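Local coordinates for protein tyrosine--tRNA ligase (Aeropyrum pernix, PDB 2CYA) that probably attaches tyrosine to its cognate tRNA in two steps, first activating the amino acid with ATP and then transferring it to the acceptor end, at residues R35-P44 with V67-A78; L167-Y175 with Q187-A198. All coordinates share one frame; numbering follows the deposited sequence.

How the contacts relate
Contact 1 (35-44 with 67-78) comes first along the chain and closes before contact 2 (167-175 with 187-198) opens. Their centres lie about 13 Å apart, on the same side of the chain's centre. Contact 1 pairs two parallel strands of the six-stranded sheet of the class I synthetase core. Contact 2 packs helix 161-175 against helix 188-198. The two touch: His77 NE2 is 2.8 Å from Asp172 OD2, and Gly41 O is 3.0 Å from Gln187 NE2. Tyr39, Gln169, Asp172 and Gln187 are all predicted to bind tyrosine. Strand 37-42, helix 161-175 and the residue before helix 188-198 would thus line the amino acid pocket together.

Contact 1: residues R35-P44 with V67-A78; sequences RIKGYIGYEP and VDFSVLEATWHA
Phe69 lies with one ring face against the backbone of strand 37-42, inside a parallel beta-alpha-beta unit of the class I synthetase nucleotide-binding fold. Tyr39 CA makes a CH-pi contact over that face, 3.8 Å from the ring centroid. Gly38 O also lies over it. The glycine leaves room for Val67 CG1, which comes 3.6 Å from Gly38 N. At the ring edge, in plane, sits Ile40 CG2. With an alanine in place of Phe69, Tyr39 CA and Ile40 CG2 are likely to lose their aromatic neighbour, and a gap would open under helix 51-64, whose Val59, Leu62 and Val63 also touch the ring. Ile40 and Val71 lie side by side on this face of the sheet, their CG2 atoms 4.0 Å apart. Tyr42 receives Val71 CG1 at its ring edge, 3.7 Å from CE2. Tyr39 points to the other face, and its ring edge meets Leu72 CB, 3.8 Å from CD1.

Seven backbone hydrogen bonds fix the register, from Asp68 N to Ile36 O through to Ala74 N to Tyr42 O. Leu72 N to Ile40 O is the straightest, at 172°. Glu43 lies along the start of helix 75-80. Its CG is anti to the carbonyl carbon (chi1 -70°) and the chain beyond is extended, which carries OE1 to 3.7 Å from Ala78 CA. Tyr165 and Lys83 hold its carboxylate. Tyr39 and Tyr165 are both predicted to bind tyrosine. Glu73 forms a salt bridge with Arg99. One water accepts from Tyr42 OH at 2.6 Å and donates to Glu73 OE2 at 2.7 Å.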
loop_
_atom_site.group_PDB
_atom_site.type_symbol
_atom_site.label_atom_id
_atom_site.label_comp_id
_atom_site.label_asym_id
_atom_site.label_seq_id
_atom_site.Cartn_x
_atom_site.Cartn_y
_atom_site.Cartn_z
ATOM N N ARG A 35 16.884 13.595 23.340
ATOM C CA ARG A 35 15.463 13.878 23.170
ATOM C C ARG A 35 14.782 12.588 22.754
ATOM O O ARG A 35 15.295 11.835 21.936
ATOM C CB ARG A 35 15.247 14.952 22.102
ATOM C CG ARG A 35 16.016 14.691 20.815
ATOM C CD ARG A 35 16.410 16.006 20.131
ATOM N NE ARG A 35 17.346 15.797 19.022
ATOM C CZ ARG A 35 18.039 16.772 18.440
ATOM N NH1 ARG A 35 17.907 18.025 18.856
ATOM N NH2 ARG A 35 18.869 16.493 17.445
ATOM N N ILE A 36 13.625 12.342 23.344
ATOM C CA ILE A 36 12.849 11.141 23.068
ATOM C C ILE A 36 11.549 11.538 22.410
ATOM O O ILE A 36 10.871 12.432 22.899
ATOM C CB ILE A 36 12.525 10.421 24.374
ATOM C CG1 ILE A 36 13.834 10.059 25.088
ATOM C CG2 ILE A 36 11.643 9.214 24.100
ATOM C CD1 ILE A 36 13.637 9.261 26.361
ATOM N N LYS A 37 11.203 10.884 21.304
ATOM C CA LYS A 37 9.951 11.186 20.602
ATOM C C LYS A 37 8.979 10.019 20.707
ATOM O O LYS A 37 9.381 8.851 20.660
ATOM C CB LYS A 37 10.213 11.471 19.127
ATOM C CG LYS A 37 11.161 12.617 18.866
ATOM C CD LYS A 37 11.324 12.819 17.364
ATOM C CE LYS A 37 12.354 13.887 17.057
ATOM N NZ LYS A 37 12.364 14.216 15.607
ATOM N N GLY A 38 7.697 10.331 20.865
ATOM C CA GLY A 38 6.720 9.270 20.973
ATOM C C GLY A 38 5.392 9.728 20.418
ATOM O O GLY A 38 5.205 10.911 20.123
ATOM N N TYR A 39 4.473 8.792 20.253
ATOM C CA TYR A 39 3.148 9.144 19.774
ATOM C C TYR A 39 2.172 8.072 20.180
ATOM O O TYR A 39 2.553 7.070 20.794
ATOM C CB TYR A 39 3.126 9.255 18.228
ATOM C CG TYR A 39 2.686 7.981 17.482
ATOM C CD1 TYR A 39 1.891 8.069 16.332
ATOM C CD2 TYR A 39 3.050 6.706 17.925
ATOM C CE1 TYR A 39 1.469 6.935 15.646
ATOM C CE2 TYR A 39 2.630 5.552 17.245
ATOM C CZ TYR A 39 1.833 5.674 16.105
ATOM O OH TYR A 39 1.354 4.551 15.444
ATOM N N ILE A 40 0.907 8.333 19.864
ATOM C CA ILE A 40 -0.161 7.358 19.990
ATOM C C ILE A 40 -0.944 7.626 18.702
ATOM O O ILE A 40 -1.073 8.786 18.256
ATOM C CB ILE A 40 -1.116 7.519 21.207
ATOM C CG1 ILE A 40 -2.099 6.335 21.190
ATOM C CG2 ILE A 40 -1.849 8.849 21.175
ATOM C CD1 ILE A 40 -3.117 6.264 22.377
ATOM N N GLY A 41 -1.387 6.551 18.066
ATOM C CA GLY A 41 -2.164 6.674 16.858
ATOM C C GLY A 41 -3.484 6.022 17.195
ATOM O O GLY A 41 -3.514 4.920 17.757
ATOM N N TYR A 42 -4.579 6.677 16.858
ATOM C CA TYR A 42 -5.879 6.112 17.157
ATOM C C TYR A 42 -6.844 6.427 16.030
ATOM O O TYR A 42 -6.707 7.447 15.354
ATOM C CB TYR A 42 -6.410 6.710 18.465
ATOM C CG TYR A 42 -7.006 8.080 18.285
ATOM C CD1 TYR A 42 -8.381 8.242 18.116
ATOM C CD2 TYR A 42 -6.187 9.220 18.197
ATOM C CE1 TYR A 42 -8.935 9.511 17.856
ATOM C CE2 TYR A 42 -6.732 10.491 17.940
ATOM C CZ TYR A 42 -8.105 10.621 17.773
ATOM O OH TYR A 42 -8.661 11.863 17.533
ATOM N N GLU A 43 -7.831 5.557 15.846
ATOM C CA GLU A 43 -8.841 5.764 14.822
ATOM C C GLU A 43 -9.962 6.646 15.382
ATOM O O GLU A 43 -10.567 6.305 16.403
ATOM C CB GLU A 43 -9.462 4.421 14.385
ATOM C CG GLU A 43 -8.558 3.475 13.590
ATOM C CD GLU A 43 -9.229 2.122 13.330
ATOM O OE1 GLU A 43 -10.449 2.079 13.075
ATOM O OE2 GLU A 43 -8.538 1.090 13.378
ATOM N N PRO A 44 -10.230 7.804 14.750
ATOM C CA PRO A 44 -11.316 8.651 15.264
ATOM C C PRO A 44 -12.555 7.967 14.683
ATOM O O PRO A 44 -13.045 8.319 13.597
ATOM C CB PRO A 44 -11.041 10.015 14.621
ATOM C CG PRO A 44 -9.545 9.962 14.249
ATOM C CD PRO A 44 -9.395 8.536 13.774
ATOM N N VAL A 67 8.973 13.425 27.212
ATOM C CA VAL A 67 8.875 12.892 25.839
ATOM C C VAL A 67 8.229 13.894 24.866
ATOM O O VAL A 67 7.196 14.463 25.182
ATOM C CB VAL A 67 8.037 11.592 25.813
ATOM C CG1 VAL A 67 7.909 11.080 24.371
ATOM C CG2 VAL A 67 8.690 10.517 26.719
ATOM N N ASP A 68 8.833 14.133 23.699
ATOM C CA ASP A 68 8.227 15.038 22.711
ATOM C C ASP A 68 7.139 14.184 22.059
ATOM O O ASP A 68 7.420 13.235 21.312
ATOM C CB ASP A 68 9.252 15.509 21.669
ATOM C CG ASP A 68 10.144 16.651 22.188
ATOM O OD1 ASP A 68 9.606 17.672 22.703
ATOM O OD2 ASP A 68 11.384 16.539 22.072
ATOM N N PHE A 69 5.895 14.545 22.342
ATOM C CA PHE A 69 4.747 13.762 21.924
ATOM C C PHE A 69 3.868 14.277 20.806
ATOM O O PHE A 69 3.616 15.479 20.683
ATOM C CB PHE A 69 3.862 13.519 23.159
ATOM C CG PHE A 69 3.149 12.208 23.151
ATOM C CD1 PHE A 69 3.815 11.041 23.497
ATOM C CD2 PHE A 69 1.821 12.126 22.719
ATOM C CE1 PHE A 69 3.170 9.795 23.401
ATOM C CE2 PHE A 69 1.173 10.890 22.621
ATOM C CZ PHE A 69 1.850 9.727 22.957
ATOM N N SER A 70 3.366 13.320 20.026
ATOM C CA SER A 70 2.456 13.580 18.920
ATOM C C SER A 70 1.273 12.629 19.023
ATOM O O SER A 70 1.382 11.495 19.532
ATOM C CB SER A 70 3.127 13.331 17.561
ATOM O OG SER A 70 4.261 14.141 17.368
ATOM N N VAL A 71 0.131 13.097 18.555
ATOM C CA VAL A 71 -1.046 12.251 18.531
ATOM C C VAL A 71 -1.359 12.156 17.035
ATOM O O VAL A 71 -1.504 13.177 16.355
ATOM C CB VAL A 71 -2.266 12.864 19.286
ATOM C CG1 VAL A 71 -3.518 12.027 18.993
ATOM C CG2 VAL A 71 -2.018 12.870 20.826
ATOM N N LEU A 72 -1.411 10.943 16.506
ATOM C CA LEU A 72 -1.733 10.796 15.086
ATOM C C LEU A 72 -3.218 10.501 14.930
ATOM O O LEU A 72 -3.695 9.460 15.374
ATOM C CB LEU A 72 -0.934 9.652 14.434
ATOM C CG LEU A 72 -1.348 9.433 12.963
ATOM C CD1 LEU A 72 -0.841 10.627 12.140
ATOM C CD2 LEU A 72 -0.783 8.090 12.390
ATOM N N GLU A 73 -3.951 11.417 14.315
ATOM C CA GLU A 73 -5.373 11.185 14.083
ATOM C C GLU A 73 -5.341 10.290 12.857
ATOM O O GLU A 73 -5.223 10.774 11.739
ATOM C CB GLU A 73 -6.073 12.527 13.821
ATOM C CG GLU A 73 -5.917 13.431 15.049
ATOM C CD GLU A 73 -6.338 14.864 14.846
ATOM O OE1 GLU A 73 -6.370 15.330 13.683
ATOM O OE2 GLU A 73 -6.615 15.539 15.873
ATOM N N ALA A 74 -5.414 8.979 13.092
ATOM C CA ALA A 74 -5.319 7.964 12.037
ATOM C C ALA A 74 -6.579 7.858 11.198
ATOM O O ALA A 74 -7.244 6.815 11.187
ATOM C CB ALA A 74 -4.993 6.622 12.659
ATOM N N THR A 75 -6.887 8.936 10.486
ATOM C CA THR A 75 -8.094 9.001 9.684
ATOM C C THR A 75 -8.151 7.997 8.545
ATOM O O THR A 75 -9.207 7.418 8.296
ATOM C CB THR A 75 -8.307 10.417 9.114
ATOM O OG1 THR A 75 -7.234 10.743 8.227
ATOM C CG2 THR A 75 -8.366 11.453 10.261
ATOM N N TRP A 76 -7.027 7.777 7.865
ATOM C CA TRP A 76 -7.012 6.821 6.765
ATOM C C TRP A 76 -7.210 5.399 7.295
ATOM O O TRP A 76 -7.849 4.562 6.658
ATOM C CB TRP A 76 -5.702 6.952 5.963
ATOM C CG TRP A 76 -5.729 8.139 5.035
ATOM C CD1 TRP A 76 -6.216 9.387 5.310
ATOM C CD2 TRP A 76 -5.258 8.185 3.680
ATOM N NE1 TRP A 76 -6.077 10.207 4.212
ATOM C CE2 TRP A 76 -5.496 9.491 3.197
ATOM C CE3 TRP A 76 -4.661 7.248 2.826
ATOM C CZ2 TRP A 76 -5.161 9.882 1.898
ATOM C CZ3 TRP A 76 -4.322 7.639 1.529
ATOM C CH2 TRP A 76 -4.573 8.943 1.082
ATOM N N HIS A 77 -6.687 5.134 8.482
ATOM C CA HIS A 77 -6.839 3.821 9.081
ATOM C C HIS A 77 -8.316 3.596 9.402
ATOM O O HIS A 77 -8.835 2.507 9.198
ATOM C CB HIS A 77 -6.013 3.728 10.368
ATOM C CG HIS A 77 -4.551 3.964 10.160
ATOM N ND1 HIS A 77 -3.632 2.938 10.118
ATOM C CD2 HIS A 77 -3.850 5.109 9.975
ATOM C CE1 HIS A 77 -2.427 3.439 9.920
ATOM N NE2 HIS A 77 -2.528 4.754 9.831
ATOM N N ALA A 78 -8.985 4.631 9.917
ATOM C CA ALA A 78 -10.406 4.528 10.276
ATOM C C ALA A 78 -11.197 4.261 9.000
ATOM O O ALA A 78 -12.154 3.468 8.982
ATOM C CB ALA A 78 -10.888 5.831 10.928
HETATM O O HOH W 1 -7.701 14.285 17.978
#

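Contact 2: residues L167-Y175 with Q187-A198; sequences LMQVSDIFY and QRKAHMLARDVA
Gln169 and Gln187 cross at about a right angle, their amide planes 66° apart. Gln169 NE2 donates to Gln187 OE1 at 3.1 Å, and the bond is fairly straight. The acceptor lies in the amide plane of Gln169, but the donor stands above the carbonyl plane of Gln187. One water donates to both OE1 atoms. A second water accepts from Gln169 NE2 and bonds to His191 NE2. These bonds limit the rotation of the Gln169 amide, consistent with its predicted role in tyrosine binding. Gln169 CG is anti to the backbone N (chi1 -173°), and the extended chain brings CD over Ala190 CB.

Farther along, both methyls of Val170 bear on the second helix. Its CG1 meets Ala194 CB at 3.8 Å, and its CG2 meets Leu193 CG at 3.9 Å. The small Ala190 and Ala194 let the axes approach to 9.0 Å at a crossing angle of -59°. Phe174 turns its ring edge to Ala194 O and to Val197 CG1, 3.8 Å from CE2. Ala198 CB lies 3.7 Å from CE1.

Strand 180-184 lies between the two helices in sequence. Helix 124-135 covers Ser171, His210 of strand 207-211 bonds to His191, and Ile164 of the second subunit packs on Leu167.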
loop_
_atom_site.group_PDB
_atom_site.type_symbol
_atom_site.label_atom_id
_atom_site.label_comp_id
_atom_site.label_asym_id
_atom_site.label_seq_id
_atom_site.Cartn_x
_atom_site.Cartn_y
_atom_site.Cartn_z
ATOM N N LEU A 167 0.972 -2.217 7.726
ATOM C CA LEU A 167 2.111 -1.683 6.992
ATOM C C LEU A 167 2.144 -0.169 7.226
ATOM O O LEU A 167 3.196 0.407 7.489
ATOM C CB LEU A 167 1.958 -1.998 5.494
ATOM C CG LEU A 167 2.695 -3.189 4.847
ATOM C CD1 LEU A 167 3.042 -4.245 5.862
ATOM C CD2 LEU A 167 1.834 -3.765 3.691
ATOM N N MET A 168 0.980 0.458 7.149
ATOM C CA MET A 168 0.872 1.898 7.374
ATOM C C MET A 168 1.120 2.249 8.840
ATOM O O MET A 168 1.719 3.279 9.137
ATOM C CB MET A 168 -0.517 2.402 6.963
ATOM C CG MET A 168 -0.684 2.530 5.436
ATOM S SD MET A 168 -2.362 2.988 4.999
ATOM C CE MET A 168 -2.428 4.685 5.731
ATOM N N GLN A 169 0.646 1.394 9.746
ATOM C CA GLN A 169 0.824 1.634 11.174
ATOM C C GLN A 169 2.316 1.683 11.486
ATOM O O GLN A 169 2.801 2.649 12.082
ATOM C CB GLN A 169 0.119 0.545 11.993
ATOM C CG GLN A 169 0.115 0.834 13.497
ATOM C CD GLN A 169 -1.068 0.193 14.222
ATOM O OE1 GLN A 169 -1.764 -0.671 13.671
ATOM N NE2 GLN A 169 -1.300 0.620 15.464
ATOM N N VAL A 170 3.049 0.666 11.048
ATOM C CA VAL A 170 4.494 0.614 11.264
ATOM C C VAL A 170 5.179 1.812 10.576
ATOM O O VAL A 170 6.098 2.426 11.131
ATOM C CB VAL A 170 5.084 -0.701 10.693
ATOM C CG1 VAL A 170 6.595 -0.679 10.770
ATOM C CG2 VAL A 170 4.530 -1.897 11.461
ATOM N N SER A 171 4.731 2.156 9.371
ATOM C CA SER A 171 5.349 3.261 8.664
ATOM C C SER A 171 5.109 4.597 9.346
ATOM O O SER A 171 5.934 5.494 9.234
ATOM C CB SER A 171 4.858 3.313 7.212
ATOM O OG SER A 171 5.229 2.127 6.532
ATOM N N ASP A 172 3.965 4.736 10.016
ATOM C CA ASP A 172 3.643 5.962 10.742
ATOM C C ASP A 172 4.711 6.168 11.818
ATOM O O ASP A 172 5.220 7.277 12.001
ATOM C CB ASP A 172 2.283 5.861 11.454
ATOM C CG ASP A 172 1.104 5.826 10.502
ATOM O OD1 ASP A 172 1.235 6.266 9.345
ATOM O OD2 ASP A 172 0.022 5.377 10.928
ATOM N N ILE A 173 5.014 5.087 12.542
ATOM C CA ILE A 173 6.012 5.100 13.613
ATOM C C ILE A 173 7.386 5.460 13.056
ATOM O O ILE A 173 8.053 6.342 13.586
ATOM C CB ILE A 173 6.075 3.703 14.329
ATOM C CG1 ILE A 173 4.778 3.479 15.121
ATOM C CG2 ILE A 173 7.298 3.604 15.251
ATOM C CD1 ILE A 173 4.571 2.033 15.560
ATOM N N PHE A 174 7.813 4.802 11.980
ATOM C CA PHE A 174 9.134 5.115 11.430
ATOM C C PHE A 174 9.171 6.519 10.817
ATOM O O PHE A 174 10.122 7.280 11.034
ATOM C CB PHE A 174 9.569 4.091 10.364
ATOM C CG PHE A 174 9.693 2.661 10.870
ATOM C CD1 PHE A 174 10.078 2.388 12.185
ATOM C CD2 PHE A 174 9.495 1.586 9.994
ATOM C CE1 PHE A 174 10.267 1.078 12.618
ATOM C CE2 PHE A 174 9.680 0.261 10.413
ATOM C CZ PHE A 174 10.066 -0.001 11.723
ATOM N N TYR A 175 8.139 6.866 10.053
ATOM C CA TYR A 175 8.098 8.179 9.417
ATOM C C TYR A 175 8.227 9.303 10.449
ATOM O O TYR A 175 8.917 10.291 10.206
ATOM C CB TYR A 175 6.795 8.356 8.641
ATOM C CG TYR A 175 6.705 9.670 7.897
ATOM C CD1 TYR A 175 7.267 9.819 6.623
ATOM C CD2 TYR A 175 6.035 10.763 8.455
ATOM C CE1 TYR A 175 7.154 11.034 5.920
ATOM C CE2 TYR A 175 5.921 11.973 7.767
ATOM C CZ TYR A 175 6.482 12.100 6.501
ATOM O OH TYR A 175 6.374 13.302 5.831
ATOM N N GLN A 187 -2.962 -2.805 19.984
ATOM C CA GLN A 187 -1.976 -2.363 18.989
ATOM C C GLN A 187 -0.705 -3.200 19.090
ATOM O O GLN A 187 0.208 -3.013 18.294
ATOM C CB GLN A 187 -1.545 -0.902 19.217
ATOM C CG GLN A 187 -2.641 0.094 19.467
ATOM C CD GLN A 187 -3.230 0.646 18.194
ATOM O OE1 GLN A 187 -3.657 -0.111 17.318
ATOM N NE2 GLN A 187 -3.265 1.982 18.083
ATOM N N ARG A 188 -0.635 -4.110 20.062
ATOM C CA ARG A 188 0.595 -4.875 20.267
ATOM C C ARG A 188 1.117 -5.604 19.048
ATOM O O ARG A 188 2.316 -5.608 18.794
ATOM C CB ARG A 188 0.436 -5.868 21.423
ATOM C CG ARG A 188 -0.470 -7.041 21.102
ATOM C CD ARG A 188 -1.062 -7.680 22.357
ATOM N NE ARG A 188 -2.251 -8.471 22.024
ATOM C CZ ARG A 188 -2.247 -9.527 21.214
ATOM N NH1 ARG A 188 -1.112 -9.936 20.647
ATOM N NH2 ARG A 188 -3.381 -10.176 20.963
ATOM N N LYS A 189 0.237 -6.232 18.281
ATOM C CA LYS A 189 0.724 -6.953 17.115
ATOM C C LYS A 189 1.392 -6.025 16.100
ATOM O O LYS A 189 2.449 -6.341 15.568
ATOM C CB LYS A 189 -0.408 -7.751 16.483
ATOM C CG LYS A 189 -0.707 -9.054 17.223
ATOM C CD LYS A 189 -1.837 -9.820 16.543
ATOM C CE LYS A 189 -2.024 -11.205 17.158
ATOM N NZ LYS A 189 -3.177 -11.927 16.541
ATOM N N ALA A 190 0.804 -4.862 15.847
ATOM C CA ALA A 190 1.415 -3.935 14.898
ATOM C C ALA A 190 2.761 -3.479 15.454
ATOM O O ALA A 190 3.739 -3.353 14.714
ATOM C CB ALA A 190 0.512 -2.735 14.678
ATOM N N HIS A 191 2.814 -3.237 16.762
ATOM C CA HIS A 191 4.055 -2.784 17.380
ATOM C C HIS A 191 5.170 -3.824 17.330
ATOM O O HIS A 191 6.339 -3.465 17.170
ATOM C CB HIS A 191 3.795 -2.335 18.821
ATOM C CG HIS A 191 2.972 -1.088 18.914
ATOM N ND1 HIS A 191 2.454 -0.621 20.102
ATOM C CD2 HIS A 191 2.563 -0.218 17.956
ATOM C CE1 HIS A 191 1.761 0.480 19.873
ATOM N NE2 HIS A 191 1.810 0.747 18.579
ATOM N N MET A 192 4.819 -5.101 17.462
ATOM C CA MET A 192 5.831 -6.154 17.389
ATOM C C MET A 192 6.387 -6.232 15.973
ATOM O O MET A 192 7.568 -6.462 15.776
ATOM C CB MET A 192 5.251 -7.522 17.794
ATOM C CG MET A 192 4.841 -7.587 19.275
ATOM S SD MET A 192 6.182 -7.004 20.372
ATOM C CE MET A 192 7.141 -8.533 20.498
ATOM N N LEU A 193 5.524 -6.047 14.982
ATOM C CA LEU A 193 5.967 -6.071 13.596
ATOM C C LEU A 193 6.934 -4.909 13.382
ATOM O O LEU A 193 7.940 -5.041 12.675
ATOM C CB LEU A 193 4.763 -5.903 12.663
ATOM C CG LEU A 193 5.104 -5.772 11.176
ATOM C CD1 LEU A 193 5.910 -6.998 10.724
ATOM C CD2 LEU A 193 3.822 -5.620 10.376
ATOM N N ALA A 194 6.631 -3.754 13.976
ATOM C CA ALA A 194 7.517 -2.590 13.797
ATOM C C ALA A 194 8.888 -2.899 14.392
ATOM O O ALA A 194 9.928 -2.618 13.785
ATOM C CB ALA A 194 6.928 -1.354 14.482
ATOM N N ARG A 195 8.888 -3.485 15.587
ATOM C CA ARG A 195 10.141 -3.825 16.269
ATOM C C ARG A 195 10.919 -4.885 15.506
ATOM O O ARG A 195 12.145 -4.841 15.457
ATOM C CB ARG A 195 9.859 -4.334 17.693
ATOM C CG ARG A 195 9.398 -3.247 18.665
ATOM C CD ARG A 195 8.984 -3.854 20.006
ATOM N NE ARG A 195 10.053 -4.639 20.631
ATOM C CZ ARG A 195 11.105 -4.122 21.254
ATOM N NH1 ARG A 195 11.264 -2.797 21.353
ATOM N NH2 ARG A 195 12.010 -4.936 21.776
ATOM N N ASP A 196 10.207 -5.838 14.913
ATOM C CA ASP A 196 10.868 -6.916 14.174
ATOM C C ASP A 196 11.459 -6.455 12.860
ATOM O O ASP A 196 12.309 -7.123 12.296
ATOM C CB ASP A 196 9.891 -8.043 13.848
ATOM C CG ASP A 196 9.699 -8.995 14.996
ATOM O OD1 ASP A 196 10.487 -8.914 15.962
ATOM O OD2 ASP A 196 8.769 -9.824 14.924
ATOM N N VAL A 197 11.005 -5.302 12.385
ATOM C CA VAL A 197 11.427 -4.782 11.102
ATOM C C VAL A 197 12.372 -3.592 11.134
ATOM O O VAL A 197 13.141 -3.378 10.192
ATOM C CB VAL A 197 10.143 -4.438 10.286
ATOM C CG1 VAL A 197 10.388 -3.307 9.314
ATOM C CG2 VAL A 197 9.667 -5.682 9.574
ATOM N N ALA A 198 12.332 -2.833 12.220
ATOM C CA ALA A 198 13.144 -1.625 12.360
ATOM C C ALA A 198 14.633 -1.710 11.978
ATOM O O ALA A 198 15.126 -0.879 11.216
ATOM C CB ALA A 198 13.007 -1.085 13.791
HETATM O O HOH W 2 0.548 2.673 16.947
HETATM O O HOH W 3 -2.969 -1.897 15.684
#